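PDB 6WES: Tox3 from Phaeosphaeria nodorum, which acts as a secreted necrotrophic effector of a fungal wheat pathogen, probably promoting host cell death where the plant carries the sensitivity gene Snn3. Local coordinates for residues 23-33 with 96-106. Sequence-based numbering, arbitrary orientation.
Sequences IQRDVKVRADI and YQLRQPFTLGF
V29 and F102 meet where strands 23-32 and 96-105 face each other inside the barrel. V29 CG2 sits over one face of the F102 ring, 3.7 Å from its centroid and only 9° off the ring normal. This is a CH-pi contact. With chi1 at -60°, V29 CG1 lies anti to the carbonyl carbon and CG2 between it and the backbone N; this turns CG2 over the ring and CG1 to F102 CE2, 3.6 Å away. Both branches thus hold the ring. V27 meets the same ring at its edge. Its CG1 lies in the ring plane, 3.9 Å from F102 CE2, and its backbone O also lies at this edge. The other branch, V27 CG2, packs against L98 CD2 at 3.6 Å as the two side chains pass in opposite directions. L98 CD2 is shared, since R25 CB also touches it at 3.6 Å. R25 then bends away; its NE bonds to Q24 O and its guanidinium makes a cation-pi contact with F81. At one end, I23 CD1 reaches Y96 CE1 at 3.6 Å. At the other, I33 CG1 and L104 CD2 meet tip to tip at 4.0 Å. The strand axes run 9.1 Å apart at closest approach and cross at -40°. Not neighbours in the sheet, the two strands lie on opposing walls of the beta barrel, joined mainly through buried apolar side chains. Strand 23-36 pairs with strands 2-16 and 45-53, and strand 92-105 lies between strands 72-85 and 126-133.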
loop_
_atom_site.group_PDB
_atom_site.type_symbol
_atom_site.label_atom_id
_atom_site.label_comp_id
_atom_site.label_asym_id
_atom_site.label_seq_id
_atom_site.Cartn_x
_atom_site.Cartn_y
_atom_site.Cartn_z
ATOM N N ILE A 23 9.139 -8.028 -12.419
ATOM C CA ILE A 23 9.257 -7.983 -10.967
ATOM C C ILE A 23 7.854 -8.029 -10.389
ATOM O O ILE A 23 7.088 -7.072 -10.522
ATOM C CB ILE A 23 10.000 -6.723 -10.509
ATOM C CG1 ILE A 23 11.371 -6.626 -11.192
ATOM C CG2 ILE A 23 10.100 -6.720 -9.002
ATOM C CD1 ILE A 23 12.082 -5.306 -10.925
ATOM N N GLN A 24 7.528 -9.114 -9.707
ATOM C CA GLN A 24 6.229 -9.256 -9.066
ATOM C C GLN A 24 6.340 -9.002 -7.566
ATOM O O GLN A 24 7.297 -9.441 -6.914
ATOM C CB GLN A 24 5.668 -10.652 -9.302
ATOM C CG GLN A 24 4.259 -10.845 -8.713
ATOM C CD GLN A 24 3.620 -12.117 -9.203
ATOM O OE1 GLN A 24 3.312 -12.240 -10.387
ATOM N NE2 GLN A 24 3.434 -13.079 -8.307
ATOM N N ARG A 25 5.367 -8.289 -7.014
ATOM C CA ARG A 25 5.321 -8.033 -5.580
ATOM C C ARG A 25 3.887 -8.119 -5.089
ATOM O O ARG A 25 2.970 -7.638 -5.760
ATOM C CB ARG A 25 5.801 -6.611 -5.257
ATOM C CG ARG A 25 7.233 -6.304 -5.692
ATOM C CD ARG A 25 8.211 -6.693 -4.605
ATOM N NE ARG A 25 8.510 -8.114 -4.623
ATOM C CZ ARG A 25 9.127 -8.736 -3.620
ATOM N NH1 ARG A 25 9.383 -10.035 -3.684
ATOM N NH2 ARG A 25 9.496 -8.049 -2.551
ATOM N N ASP A 26 3.709 -8.680 -3.892
ATOM C CA ASP A 26 2.443 -8.662 -3.166
ATOM C C ASP A 26 2.585 -7.685 -2.004
ATOM O O ASP A 26 3.575 -7.736 -1.275
ATOM C CB ASP A 26 2.120 -10.045 -2.585
ATOM C CG ASP A 26 1.564 -11.008 -3.606
ATOM O OD1 ASP A 26 1.635 -10.709 -4.808
ATOM O OD2 ASP A 26 1.081 -12.101 -3.219
ATOM N N VAL A 27 1.592 -6.821 -1.824
ATOM C CA VAL A 27 1.556 -5.858 -0.727
ATOM C C VAL A 27 0.225 -6.043 -0.018
ATOM O O VAL A 27 -0.827 -6.034 -0.670
ATOM C CB VAL A 27 1.690 -4.415 -1.249
ATOM C CG1 VAL A 27 1.653 -3.424 -0.094
ATOM C CG2 VAL A 27 2.990 -4.252 -2.023
ATOM N N LYS A 28 0.258 -6.238 1.292
ATOM C CA LYS A 28 -0.971 -6.416 2.059
ATOM C C LYS A 28 -0.990 -5.446 3.228
ATOM O O LYS A 28 0.039 -5.204 3.873
ATOM C CB LYS A 28 -1.095 -7.850 2.596
ATOM C CG LYS A 28 -1.204 -8.915 1.522
ATOM C CD LYS A 28 -1.274 -10.281 2.152
ATOM C CE LYS A 28 -1.225 -11.389 1.104
ATOM N NZ LYS A 28 -1.330 -12.741 1.748
ATOM N N VAL A 29 -2.167 -4.881 3.492
ATOM C CA VAL A 29 -2.342 -3.949 4.597
ATOM C C VAL A 29 -3.577 -4.333 5.394
ATOM O O VAL A 29 -4.457 -5.057 4.919
ATOM C CB VAL A 29 -2.457 -2.492 4.116
ATOM C CG1 VAL A 29 -1.185 -2.073 3.361
ATOM C CG2 VAL A 29 -3.704 -2.300 3.233
ATOM N N ARG A 30 -3.647 -3.812 6.620
ATOM C CA ARG A 30 -4.813 -3.933 7.478
ATOM C C ARG A 30 -5.227 -2.522 7.860
ATOM O O ARG A 30 -4.365 -1.651 8.051
ATOM C CB ARG A 30 -4.435 -4.725 8.737
ATOM C CG ARG A 30 -5.521 -4.778 9.803
ATOM C CD ARG A 30 -5.142 -5.761 10.870
ATOM N NE ARG A 30 -5.976 -5.560 12.044
ATOM C CZ ARG A 30 -6.348 -6.523 12.879
ATOM N NH1 ARG A 30 -5.981 -7.783 12.670
ATOM N NH2 ARG A 30 -7.111 -6.218 13.913
ATOM N N ALA A 31 -6.534 -2.281 7.945
ATOM C CA ALA A 31 -7.060 -1.030 8.487
ATOM C C ALA A 31 -7.892 -1.365 9.710
ATOM O O ALA A 31 -8.736 -2.277 9.668
ATOM C CB ALA A 31 -7.923 -0.266 7.480
ATOM N N ASP A 32 -7.661 -0.646 10.797
ATOM C CA ASP A 32 -8.476 -0.789 11.995
ATOM C C ASP A 32 -9.295 0.485 12.145
ATOM O O ASP A 32 -8.755 1.596 11.996
ATOM C CB ASP A 32 -7.600 -1.070 13.231
ATOM C CG ASP A 32 -7.098 -2.524 13.282
ATOM O OD1 ASP A 32 -7.723 -3.387 13.944
ATOM O OD2 ASP A 32 -6.060 -2.818 12.660
ATOM N N ILE A 33 -10.595 0.326 12.378
ATOM C CA ILE A 33 -11.527 1.458 12.377
ATOM C C ILE A 33 -12.470 1.361 13.570
ATOM O O ILE A 33 -13.492 0.668 13.483
ATOM C CB ILE A 33 -12.359 1.517 11.084
ATOM C CG1 ILE A 33 -11.485 1.315 9.841
ATOM C CG2 ILE A 33 -13.096 2.854 11.048
ATOM C CD1 ILE A 33 -11.653 -0.029 9.247
ATOM N N TYR A 96 14.889 -0.808 -5.381
ATOM C CA TYR A 96 13.546 -0.625 -5.914
ATOM C C TYR A 96 12.641 -0.101 -4.823
ATOM O O TYR A 96 12.775 -0.482 -3.658
ATOM C CB TYR A 96 12.959 -1.952 -6.384
ATOM C CG TYR A 96 13.735 -2.474 -7.539
ATOM C CD1 TYR A 96 13.407 -2.115 -8.837
ATOM C CD2 TYR A 96 14.821 -3.315 -7.324
ATOM C CE1 TYR A 96 14.162 -2.576 -9.909
ATOM C CE2 TYR A 96 15.572 -3.761 -8.362
ATOM C CZ TYR A 96 15.234 -3.385 -9.650
ATOM O OH TYR A 96 16.010 -3.836 -10.692
ATOM N N GLN A 97 11.723 0.768 -5.204
ATOM C CA GLN A 97 10.687 1.231 -4.295
ATOM C C GLN A 97 9.333 1.118 -4.979
ATOM O O GLN A 97 9.122 1.701 -6.058
ATOM C CB GLN A 97 10.947 2.674 -3.909
ATOM C CG GLN A 97 9.938 3.186 -2.892
ATOM C CD GLN A 97 10.377 4.510 -2.337
ATOM O OE1 GLN A 97 9.953 5.565 -2.818
ATOM N NE2 GLN A 97 11.236 4.468 -1.322
ATOM N N LEU A 98 8.432 0.370 -4.357
ATOM C CA LEU A 98 7.074 0.173 -4.845
ATOM C C LEU A 98 6.144 1.047 -4.017
ATOM O O LEU A 98 6.231 1.062 -2.779
ATOM C CB LEU A 98 6.690 -1.290 -4.670
ATOM C CG LEU A 98 5.251 -1.673 -5.011
ATOM C CD1 LEU A 98 4.924 -1.315 -6.480
ATOM C CD2 LEU A 98 5.093 -3.149 -4.767
ATOM N N ARG A 99 5.325 1.831 -4.698
ATOM C CA ARG A 99 4.396 2.755 -4.053
ATOM C C ARG A 99 2.986 2.291 -4.409
ATOM O O ARG A 99 2.543 2.424 -5.560
ATOM C CB ARG A 99 4.668 4.177 -4.525
ATOM C CG ARG A 99 6.096 4.618 -4.233
ATOM C CD ARG A 99 6.401 6.022 -4.721
ATOM N NE ARG A 99 7.832 6.276 -4.617
ATOM C CZ ARG A 99 8.484 7.207 -5.313
ATOM N NH1 ARG A 99 7.813 8.011 -6.141
ATOM N NH2 ARG A 99 9.785 7.348 -5.152
ATOM N N GLN A 100 2.287 1.725 -3.441
ATOM C CA GLN A 100 1.019 1.035 -3.682
ATOM C C GLN A 100 -0.120 1.728 -2.944
ATOM O O GLN A 100 -0.181 1.663 -1.700
ATOM C CB GLN A 100 1.170 -0.413 -3.221
ATOM C CG GLN A 100 -0.107 -1.260 -3.282
ATOM C CD GLN A 100 -0.622 -1.403 -4.692
ATOM O OE1 GLN A 100 -0.036 -2.126 -5.501
ATOM N NE2 GLN A 100 -1.721 -0.713 -5.009
ATOM N N PRO A 101 -1.033 2.410 -3.629
ATOM C CA PRO A 101 -2.169 3.041 -2.944
ATOM C C PRO A 101 -3.208 2.022 -2.515
ATOM O O PRO A 101 -3.378 0.970 -3.141
ATOM C CB PRO A 101 -2.771 3.974 -4.003
ATOM C CG PRO A 101 -1.784 4.036 -5.121
ATOM C CD PRO A 101 -0.971 2.762 -5.060
ATOM N N PHE A 102 -3.913 2.360 -1.427
ATOM C CA PHE A 102 -5.111 1.646 -0.990
ATOM C C PHE A 102 -6.147 2.669 -0.554
ATOM O O PHE A 102 -5.800 3.716 -0.005
ATOM C CB PHE A 102 -4.844 0.730 0.218
ATOM C CG PHE A 102 -3.940 -0.438 -0.081
ATOM C CD1 PHE A 102 -4.472 -1.599 -0.617
ATOM C CD2 PHE A 102 -2.566 -0.372 0.174
ATOM C CE1 PHE A 102 -3.665 -2.681 -0.912
ATOM C CE2 PHE A 102 -1.726 -1.462 -0.111
ATOM C CZ PHE A 102 -2.288 -2.611 -0.648
ATOM N N THR A 103 -7.418 2.373 -0.811
ATOM C CA THR A 103 -8.506 3.267 -0.447
ATOM C C THR A 103 -9.544 2.476 0.324
ATOM O O THR A 103 -9.908 1.369 -0.078
ATOM C CB THR A 103 -9.146 3.922 -1.671
ATOM O OG1 THR A 103 -8.165 4.741 -2.321
ATOM C CG2 THR A 103 -10.375 4.770 -1.304
ATOM N N LEU A 104 -9.998 3.052 1.421
ATOM C CA LEU A 104 -11.074 2.521 2.241
ATOM C C LEU A 104 -12.301 3.375 1.950
ATOM O O LEU A 104 -12.260 4.596 2.149
ATOM C CB LEU A 104 -10.638 2.667 3.700
ATOM C CG LEU A 104 -11.483 2.175 4.848
ATOM C CD1 LEU A 104 -11.670 0.682 4.789
ATOM C CD2 LEU A 104 -10.796 2.590 6.138
ATOM N N GLY A 105 -13.383 2.748 1.491
ATOM C CA GLY A 105 -14.619 3.445 1.160
ATOM C C GLY A 105 -15.695 3.149 2.191
ATOM O O GLY A 105 -15.838 2.005 2.629
ATOM N N PHE A 106 -16.477 4.172 2.535
ATOM C CA PHE A 106 -17.570 4.050 3.495
ATOM C C PHE A 106 -18.915 4.355 2.844
ATOM O O PHE A 106 -19.012 5.126 1.878
ATOM C CB PHE A 106 -17.395 5.044 4.649
ATOM C CG PHE A 106 -16.140 4.820 5.444
ATOM C CD1 PHE A 106 -16.115 3.871 6.457
ATOM C CD2 PHE A 106 -14.983 5.529 5.170
ATOM C CE1 PHE A 106 -14.976 3.628 7.180
ATOM C CE2 PHE A 106 -13.823 5.306 5.931
ATOM C CZ PHE A 106 -13.819 4.340 6.921
#